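Local coordinates for protein putative oxidoreductase (Gluconobacter oxydans, PDB 3WJ7) that probably acts as an NAD(P)-dependent oxidoreductase of the extended short-chain dehydrogenase/reductase family, at residues I217-A230 with L317-D330. Sequence-based numbering, arbitrary orientation.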
ATOM      1  N   ILE A 217      -9.166  28.490   1.934  1.00 38.51           N
ATOM      2  CA  ILE A 217     -10.580  28.147   1.781  1.00 35.87           C
ATOM      3  C   ILE A 217     -11.268  28.938   0.670  1.00 37.02           C
ATOM      4  O   ILE A 217     -10.964  30.110   0.445  1.00 37.60           O
ATOM      5  CB  ILE A 217     -11.305  28.258   3.127  1.00 37.46           C
ATOM      6  CG1 ILE A 217     -10.956  26.978   3.893  1.00 40.60           C
ATOM      7  CG2 ILE A 217     -12.820  28.340   2.955  1.00 34.65           C
ATOM      8  CD1 ILE A 217     -11.091  27.112   5.360  1.00 46.59           C
ATOM      9  N   VAL A 218     -12.180  28.277  -0.033  1.00 34.81           N
ATOM     10  CA  VAL A 218     -12.780  28.832  -1.206  1.00 36.23           C
ATOM     11  C   VAL A 218     -14.190  28.369  -1.267  1.00 36.52           C
ATOM     12  O   VAL A 218     -14.464  27.204  -1.030  1.00 38.86           O
ATOM     13  CB  VAL A 218     -12.065  28.368  -2.493  1.00 39.62           C
ATOM     14  CG1 VAL A 218     -12.040  26.832  -2.606  1.00 36.46           C
ATOM     15  CG2 VAL A 218     -12.710  29.016  -3.698  1.00 35.96           C
ATOM     16  N   HIS A 219     -15.098  29.285  -1.574  1.00 38.52           N
ATOM     17  CA  HIS A 219     -16.488  28.920  -1.679  1.00 36.40           C
ATOM     18  C   HIS A 219     -16.606  27.909  -2.815  1.00 35.73           C
ATOM     19  O   HIS A 219     -16.018  28.100  -3.872  1.00 36.42           O
ATOM     20  CB  HIS A 219     -17.362  30.152  -1.943  1.00 35.44           C
ATOM     21  CG  HIS A 219     -18.790  29.951  -1.571  1.00 33.01           C
ATOM     22  ND1 HIS A 219     -19.605  29.054  -2.232  1.00 33.40           N
ATOM     23  CD2 HIS A 219     -19.535  30.487  -0.577  1.00 31.12           C
ATOM     24  CE1 HIS A 219     -20.793  29.036  -1.646  1.00 33.84           C
ATOM     25  NE2 HIS A 219     -20.779  29.902  -0.646  1.00 33.04           N
ATOM     26  N   VAL A 220     -17.344  26.834  -2.568  1.00 35.81           N
ATOM     27  CA  VAL A 220     -17.605  25.790  -3.550  1.00 35.75           C
ATOM     28  C   VAL A 220     -18.230  26.357  -4.820  1.00 37.18           C
ATOM     29  O   VAL A 220     -17.915  25.913  -5.933  1.00 38.03           O
ATOM     30  CB  VAL A 220     -18.481  24.651  -2.957  1.00 35.24           C
ATOM     31  CG1 VAL A 220     -19.931  25.078  -2.829  1.00 35.71           C
ATOM     32  CG2 VAL A 220     -18.425  23.404  -3.818  1.00 34.64           C
ATOM     33  N   ASP A 221     -19.099  27.353  -4.661  1.00 43.79           N
ATOM     34  CA  ASP A 221     -19.759  28.001  -5.830  1.00 44.59           C
ATOM     35  C   ASP A 221     -18.786  28.861  -6.623  1.00 41.67           C
ATOM     36  O   ASP A 221     -18.978  29.115  -7.796  1.00 46.50           O
ATOM     37  CB  ASP A 221     -20.994  28.784  -5.392  1.00 45.20           C
ATOM     38  CG  ASP A 221     -22.153  27.853  -4.966  1.00 47.61           C
ATOM     39  OD1 ASP A 221     -22.273  26.780  -5.573  1.00 50.94           O
ATOM     40  OD2 ASP A 221     -22.939  28.177  -4.039  1.00 47.90           O
ATOM     41  N   ASP A 222     -17.713  29.274  -5.977  1.00 40.26           N
ATOM     42  CA  ASP A 222     -16.703  30.038  -6.651  1.00 38.71           C
ATOM     43  C   ASP A 222     -15.796  29.140  -7.420  1.00 38.31           C
ATOM     44  O   ASP A 222     -15.383  29.524  -8.503  1.00 38.36           O
ATOM     45  CB  ASP A 222     -15.920  30.900  -5.678  1.00 39.81           C
ATOM     46  CG  ASP A 222     -16.720  32.068  -5.213  1.00 43.13           C
ATOM     47  OD1 ASP A 222     -17.622  32.491  -5.964  1.00 46.19           O
ATOM     48  OD2 ASP A 222     -16.503  32.539  -4.087  1.00 43.47           O
ATOM     49  N   VAL A 223     -15.492  27.956  -6.873  1.00 35.32           N
ATOM     50  CA  VAL A 223     -14.803  26.931  -7.630  1.00 33.93           C
ATOM     51  C   VAL A 223     -15.581  26.637  -8.903  1.00 34.12           C
ATOM     52  O   VAL A 223     -15.009  26.579 -10.009  1.00 31.18           O
ATOM     53  CB  VAL A 223     -14.722  25.627  -6.820  1.00 34.94           C
ATOM     54  CG1 VAL A 223     -14.232  24.458  -7.677  1.00 31.37           C
ATOM     55  CG2 VAL A 223     -13.827  25.833  -5.619  1.00 37.18           C
ATOM     56  N   ALA A 224     -16.887  26.424  -8.718  1.00 34.69           N
ATOM     57  CA  ALA A 224     -17.775  26.066  -9.805  1.00 38.92           C
ATOM     58  C   ALA A 224     -17.744  27.115 -10.905  1.00 41.54           C
ATOM     59  O   ALA A 224     -17.562  26.804 -12.095  1.00 44.99           O
ATOM     60  CB  ALA A 224     -19.202  25.835  -9.292  1.00 38.73           C
ATOM     61  N   GLU A 225     -17.900  28.365 -10.507  1.00 45.15           N
ATOM     62  CA  GLU A 225     -17.980  29.450 -11.453  1.00 45.93           C
ATOM     63  C   GLU A 225     -16.638  29.495 -12.182  1.00 44.56           C
ATOM     64  O   GLU A 225     -16.583  29.614 -13.427  1.00 48.67           O
ATOM     65  CB  GLU A 225     -18.300  30.760 -10.700  1.00 48.77           C
ATOM     66  CG  GLU A 225     -18.055  32.071 -11.462  1.00 56.66           C
ATOM     67  CD  GLU A 225     -18.966  32.342 -12.683  1.00 55.62           C
ATOM     68  OE1 GLU A 225     -20.008  31.652 -12.896  1.00 51.36           O
ATOM     69  OE2 GLU A 225     -18.621  33.290 -13.435  1.00 57.39           O
ATOM     70  N   GLY A 226     -15.559  29.380 -11.416  1.00 38.08           N
ATOM     71  CA  GLY A 226     -14.219  29.421 -11.994  1.00 37.41           C
ATOM     72  C   GLY A 226     -13.995  28.368 -13.077  1.00 37.92           C
ATOM     73  O   GLY A 226     -13.239  28.605 -14.016  1.00 37.56           O
ATOM     74  N   HIS A 227     -14.651  27.206 -12.969  1.00 37.70           N
ATOM     75  CA  HIS A 227     -14.584  26.226 -14.046  1.00 38.39           C
ATOM     76  C   HIS A 227     -15.220  26.796 -15.316  1.00 39.14           C
ATOM     77  O   HIS A 227     -14.719  26.582 -16.418  1.00 37.24           O
ATOM     78  CB  HIS A 227     -15.321  24.936 -13.684  1.00 41.15           C
ATOM     79  CG  HIS A 227     -14.608  24.061 -12.707  1.00 40.50           C
ATOM     80  ND1 HIS A 227     -14.137  22.807 -13.041  1.00 42.93           N
ATOM     81  CD2 HIS A 227     -14.343  24.222 -11.392  1.00 38.95           C
ATOM     82  CE1 HIS A 227     -13.576  22.252 -11.981  1.00 37.05           C
ATOM     83  NE2 HIS A 227     -13.686  23.091 -10.969  1.00 36.01           N
ATOM     84  N   ALA A 228     -16.336  27.511 -15.172  1.00 39.66           N
ATOM     85  CA  ALA A 228     -17.026  28.019 -16.352  1.00 38.00           C
ATOM     86  C   ALA A 228     -16.152  29.050 -17.042  1.00 39.47           C
ATOM     87  O   ALA A 228     -16.012  29.052 -18.278  1.00 36.95           O
ATOM     88  CB  ALA A 228     -18.398  28.579 -15.993  1.00 37.74           C
ATOM     89  N   LEU A 229     -15.528  29.899 -16.218  1.00 42.25           N
ATOM     90  CA  LEU A 229     -14.600  30.951 -16.698  1.00 41.32           C
ATOM     91  C   LEU A 229     -13.401  30.379 -17.389  1.00 40.09           C
ATOM     92  O   LEU A 229     -12.873  31.011 -18.291  1.00 42.44           O
ATOM     93  CB  LEU A 229     -14.117  31.822 -15.530  1.00 41.44           C
ATOM     94  CG  LEU A 229     -15.273  32.538 -14.826  1.00 43.26           C
ATOM     95  CD1 LEU A 229     -14.834  33.235 -13.535  1.00 40.90           C
ATOM     96  CD2 LEU A 229     -15.936  33.470 -15.836  1.00 37.41           C
ATOM     97  N   ALA A 230     -12.940  29.197 -16.956  1.00 39.23           N
ATOM     98  CA  ALA A 230     -11.796  28.576 -17.633  1.00 39.16           C
ATOM     99  C   ALA A 230     -12.191  28.048 -19.000  1.00 39.94           C
ATOM    100  O   ALA A 230     -11.384  28.123 -19.927  1.00 39.19           O
ATOM    101  CB  ALA A 230     -11.170  27.485 -16.812  1.00 40.28           C
ATOM    102  N   LEU A 317      -8.922  35.745 -16.019  1.00 45.70           N
ATOM    103  CA  LEU A 317     -10.232  35.106 -16.208  1.00 45.30           C
ATOM    104  C   LEU A 317     -11.363  35.914 -15.662  1.00 43.01           C
ATOM    105  O   LEU A 317     -12.517  35.589 -15.930  1.00 41.18           O
ATOM    106  CB  LEU A 317     -10.294  33.698 -15.560  1.00 43.61           C
ATOM    107  CG  LEU A 317      -9.344  32.529 -15.846  1.00 45.55           C
ATOM    108  CD1 LEU A 317      -9.996  31.298 -15.242  1.00 47.59           C
ATOM    109  CD2 LEU A 317      -9.038  32.262 -17.318  1.00 42.17           C
ATOM    110  N   GLY A 318     -11.034  36.919 -14.848  1.00 43.46           N
ATOM    111  CA  GLY A 318     -12.042  37.651 -14.067  1.00 46.79           C
ATOM    112  C   GLY A 318     -12.771  36.800 -13.025  1.00 48.44           C
ATOM    113  O   GLY A 318     -13.986  36.938 -12.828  1.00 50.78           O
ATOM    114  N   TYR A 319     -12.021  35.912 -12.374  1.00 47.58           N
ATOM    115  CA  TYR A 319     -12.460  35.105 -11.229  1.00 45.41           C
ATOM    116  C   TYR A 319     -12.587  35.963  -9.984  1.00 44.66           C
ATOM    117  O   TYR A 319     -11.660  36.687  -9.658  1.00 43.37           O
ATOM    118  CB  TYR A 319     -11.366  34.056 -10.991  1.00 44.47           C
ATOM    119  CG  TYR A 319     -11.509  33.194  -9.770  1.00 37.96           C
ATOM    120  CD1 TYR A 319     -12.649  32.388  -9.577  1.00 39.45           C
ATOM    121  CD2 TYR A 319     -10.495  33.145  -8.836  1.00 36.44           C
ATOM    122  CE1 TYR A 319     -12.775  31.574  -8.455  1.00 37.20           C
ATOM    123  CE2 TYR A 319     -10.592  32.333  -7.719  1.00 38.19           C
ATOM    124  CZ  TYR A 319     -11.717  31.539  -7.549  1.00 36.45           C
ATOM    125  OH  TYR A 319     -11.807  30.795  -6.443  1.00 32.80           O
ATOM    126  N   ALA A 320     -13.702  35.882  -9.264  1.00 46.89           N
ATOM    127  CA  ALA A 320     -13.911  36.818  -8.127  1.00 47.76           C
ATOM    128  C   ALA A 320     -14.408  36.071  -6.905  1.00 48.34           C
ATOM    129  O   ALA A 320     -15.600  36.092  -6.616  1.00 49.72           O
ATOM    130  CB  ALA A 320     -14.896  37.949  -8.511  1.00 42.92           C
ATOM    131  N   PRO A 321     -13.502  35.397  -6.184  1.00 50.05           N
ATOM    132  CA  PRO A 321     -13.929  34.574  -5.035  1.00 51.74           C
ATOM    133  C   PRO A 321     -14.502  35.435  -3.892  1.00 51.32           C
ATOM    134  O   PRO A 321     -13.940  36.458  -3.570  1.00 48.24           O
ATOM    135  CB  PRO A 321     -12.625  33.878  -4.595  1.00 47.21           C
ATOM    136  CG  PRO A 321     -11.563  34.825  -5.022  1.00 49.27           C
ATOM    137  CD  PRO A 321     -12.039  35.485  -6.287  1.00 48.80           C
ATOM    138  N   ARG A 322     -15.630  35.042  -3.304  1.00 53.34           N
ATOM    139  CA  ARG A 322     -16.140  35.774  -2.156  1.00 49.71           C
ATOM    140  C   ARG A 322     -15.292  35.398  -0.939  1.00 49.32           C
ATOM    141  O   ARG A 322     -14.450  34.512  -1.024  1.00 50.76           O
ATOM    142  CB  ARG A 322     -17.665  35.623  -2.001  1.00 49.26           C
ATOM    143  CG  ARG A 322     -18.152  34.317  -1.422  1.00 54.18           C
ATOM    144  CD  ARG A 322     -18.648  33.423  -2.535  1.00 54.20           C
ATOM    145  NE  ARG A 322     -20.081  33.133  -2.515  1.00 50.08           N
ATOM    146  CZ  ARG A 322     -20.703  32.565  -3.543  1.00 49.48           C
ATOM    147  NH1 ARG A 322     -20.020  32.255  -4.656  1.00 44.31           N
ATOM    148  NH2 ARG A 322     -21.995  32.294  -3.466  1.00 54.03           N
ATOM    149  N   PRO A 323     -15.407  36.134   0.168  1.00 52.94           N
ATOM    150  CA  PRO A 323     -14.425  35.790   1.222  1.00 50.84           C
ATOM    151  C   PRO A 323     -14.768  34.497   1.981  1.00 50.98           C
ATOM    152  O   PRO A 323     -15.885  33.966   1.821  1.00 49.83           O
ATOM    153  CB  PRO A 323     -14.477  37.000   2.149  1.00 51.89           C
ATOM    154  CG  PRO A 323     -15.815  37.636   1.904  1.00 51.69           C
ATOM    155  CD  PRO A 323     -16.175  37.358   0.476  1.00 51.40           C
ATOM    156  N   ALA A 324     -13.822  34.000   2.790  1.00 51.11           N
ATOM    157  CA  ALA A 324     -13.958  32.692   3.470  1.00 54.51           C
ATOM    158  C   ALA A 324     -15.127  32.662   4.455  1.00 56.28           C
ATOM    159  O   ALA A 324     -15.782  31.635   4.626  1.00 58.80           O
ATOM    160  CB  ALA A 324     -12.677  32.314   4.194  1.00 52.62           C
ATOM    161  N   ARG A 325     -15.380  33.791   5.105  1.00 53.63           N
ATOM    162  CA  ARG A 325     -16.481  33.881   6.020  1.00 51.13           C
ATOM    163  C   ARG A 325     -17.811  33.614   5.328  1.00 48.42           C
ATOM    164  O   ARG A 325     -18.719  33.062   5.912  1.00 53.70           O
ATOM    165  CB  ARG A 325     -16.457  35.215   6.753  1.00 54.31           C
ATOM    166  CG  ARG A 325     -17.820  35.718   7.203  1.00 57.14           C
ATOM    167  CD  ARG A 325     -17.699  36.923   8.110  1.00 56.66           C
ATOM    168  NE  ARG A 325     -17.404  36.483   9.464  1.00 60.01           N
ATOM    169  CZ  ARG A 325     -16.238  36.659  10.055  1.00 56.81           C
ATOM    170  NH1 ARG A 325     -15.270  37.294   9.406  1.00 59.18           N
ATOM    171  NH2 ARG A 325     -16.060  36.209  11.285  1.00 52.94           N
ATOM    172  N   ASP A 326     -17.926  33.960   4.067  1.00 48.15           N
ATOM    173  CA  ASP A 326     -19.167  33.677   3.364  1.00 48.56           C
ATOM    174  C   ASP A 326     -19.368  32.162   3.190  1.00 45.17           C
ATOM    175  O   ASP A 326     -20.497  31.647   3.337  1.00 43.30           O
ATOM    176  CB  ASP A 326     -19.217  34.426   2.019  1.00 55.38           C
ATOM    177  CG  ASP A 326     -19.530  35.957   2.169  1.00 65.95           C
ATOM    178  OD1 ASP A 326     -19.444  36.530   3.297  1.00 58.54           O
ATOM    179  OD2 ASP A 326     -19.861  36.595   1.124  1.00 71.89           O
ATOM    180  N   ALA A 327     -18.279  31.454   2.878  1.00 38.37           N
ATOM    181  CA  ALA A 327     -18.373  30.025   2.655  1.00 38.12           C
ATOM    182  C   ALA A 327     -18.702  29.263   3.922  1.00 37.96           C
ATOM    183  O   ALA A 327     -19.513  28.317   3.884  1.00 40.33           O
ATOM    184  CB  ALA A 327     -17.105  29.471   2.045  1.00 37.51           C
ATOM    185  N   VAL A 328     -18.070  29.664   5.014  1.00 33.81           N
ATOM    186  CA  VAL A 328     -18.262  29.036   6.316  1.00 35.70           C
ATOM    187  C   VAL A 328     -19.696  29.262   6.828  1.00 39.78           C
ATOM    188  O   VAL A 328     -20.341  28.337   7.324  1.00 42.92           O
ATOM    189  CB  VAL A 328     -17.235  29.596   7.349  1.00 33.93           C
ATOM    190  CG1 VAL A 328     -17.537  29.118   8.756  1.00 30.88           C
ATOM    191  CG2 VAL A 328     -15.809  29.258   6.943  1.00 29.48           C
ATOM    192  N   THR A 329     -20.174  30.501   6.705  1.00 40.90           N
ATOM    193  CA  THR A 329     -21.549  30.893   7.005  1.00 41.20           C
ATOM    194  C   THR A 329     -22.603  30.051   6.303  1.00 39.79           C
ATOM    195  O   THR A 329     -23.498  29.532   6.935  1.00 41.04           O
ATOM    196  CB  THR A 329     -21.774  32.380   6.627  1.00 44.15           C
ATOM    197  OG1 THR A 329     -20.891  33.217   7.410  1.00 46.18           O
ATOM    198  CG2 THR A 329     -23.229  32.793   6.862  1.00 40.50           C
ATOM    199  N   ASP A 330     -22.513  29.934   4.989  1.00 42.56           N
ATOM    200  CA  ASP A 330     -23.457  29.105   4.237  1.00 44.50           C
ATOM    201  C   ASP A 330     -23.406  27.618   4.632  1.00 49.42           C
ATOM    202  O   ASP A 330     -24.459  26.999   4.834  1.00 52.62           O
ATOM    203  CB  ASP A 330     -23.203  29.223   2.752  1.00 44.35           C
ATOM    204  CG  ASP A 330     -23.345  30.633   2.240  1.00 44.66           C
ATOM    205  OD1 ASP A 330     -23.887  31.501   2.970  1.00 45.77           O
ATOM    206  OD2 ASP A 330     -22.915  30.858   1.082  1.00 43.94           O
TER
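H219 meets helix 324-337 through the outer nitrogen of its imidazole and R322 through one ring face, a worked example of one flat side chain serving several partners at once where the C-terminal segment packs on a strand-to-helix turn of the Rossmann-type domain. With CG swung anti to the backbone N (chi1 -159°), the ring reaches out from the end of strand 214-219. Its NE2 gives a nearly straight hydrogen bond to D330 OD2, 2.9 Å long and close to the ring plane, taken on the anti side of a carboxylate turned 70° from the ring. ND1 accepts D221 N, which lies in the ring plane, at 3.0 Å and caps helix 220-233. The R322 guanidinium stacks over one face of the ring, planes 18° apart and centres 3.7 Å apart, while A327 packs its CB 3.7 Å from H219 CD2. From that stack R322 NH1 reaches D222 OD1 at 2.7 Å in a salt bridge, the oxygen lying near the guanidinium plane but approached from above its own carboxylate plane. Beside helix 220-233, Y319 of the loop preceding helix 324-337 turns its ring edge to D222 O, its hydroxyl bonding G243 O, and L229 CD1 packs 3.8 Å from Y319 CA. Replacing H219 by alanine would probably cost D330 OD2 its N-H donor, D221 N its capping acceptor and the R322 guanidinium the ring it stacks on. The ND1 cap implies that NE2 carries the proton, and the D222 carboxylate, with D221 nearby, probably offsets the charge of R322.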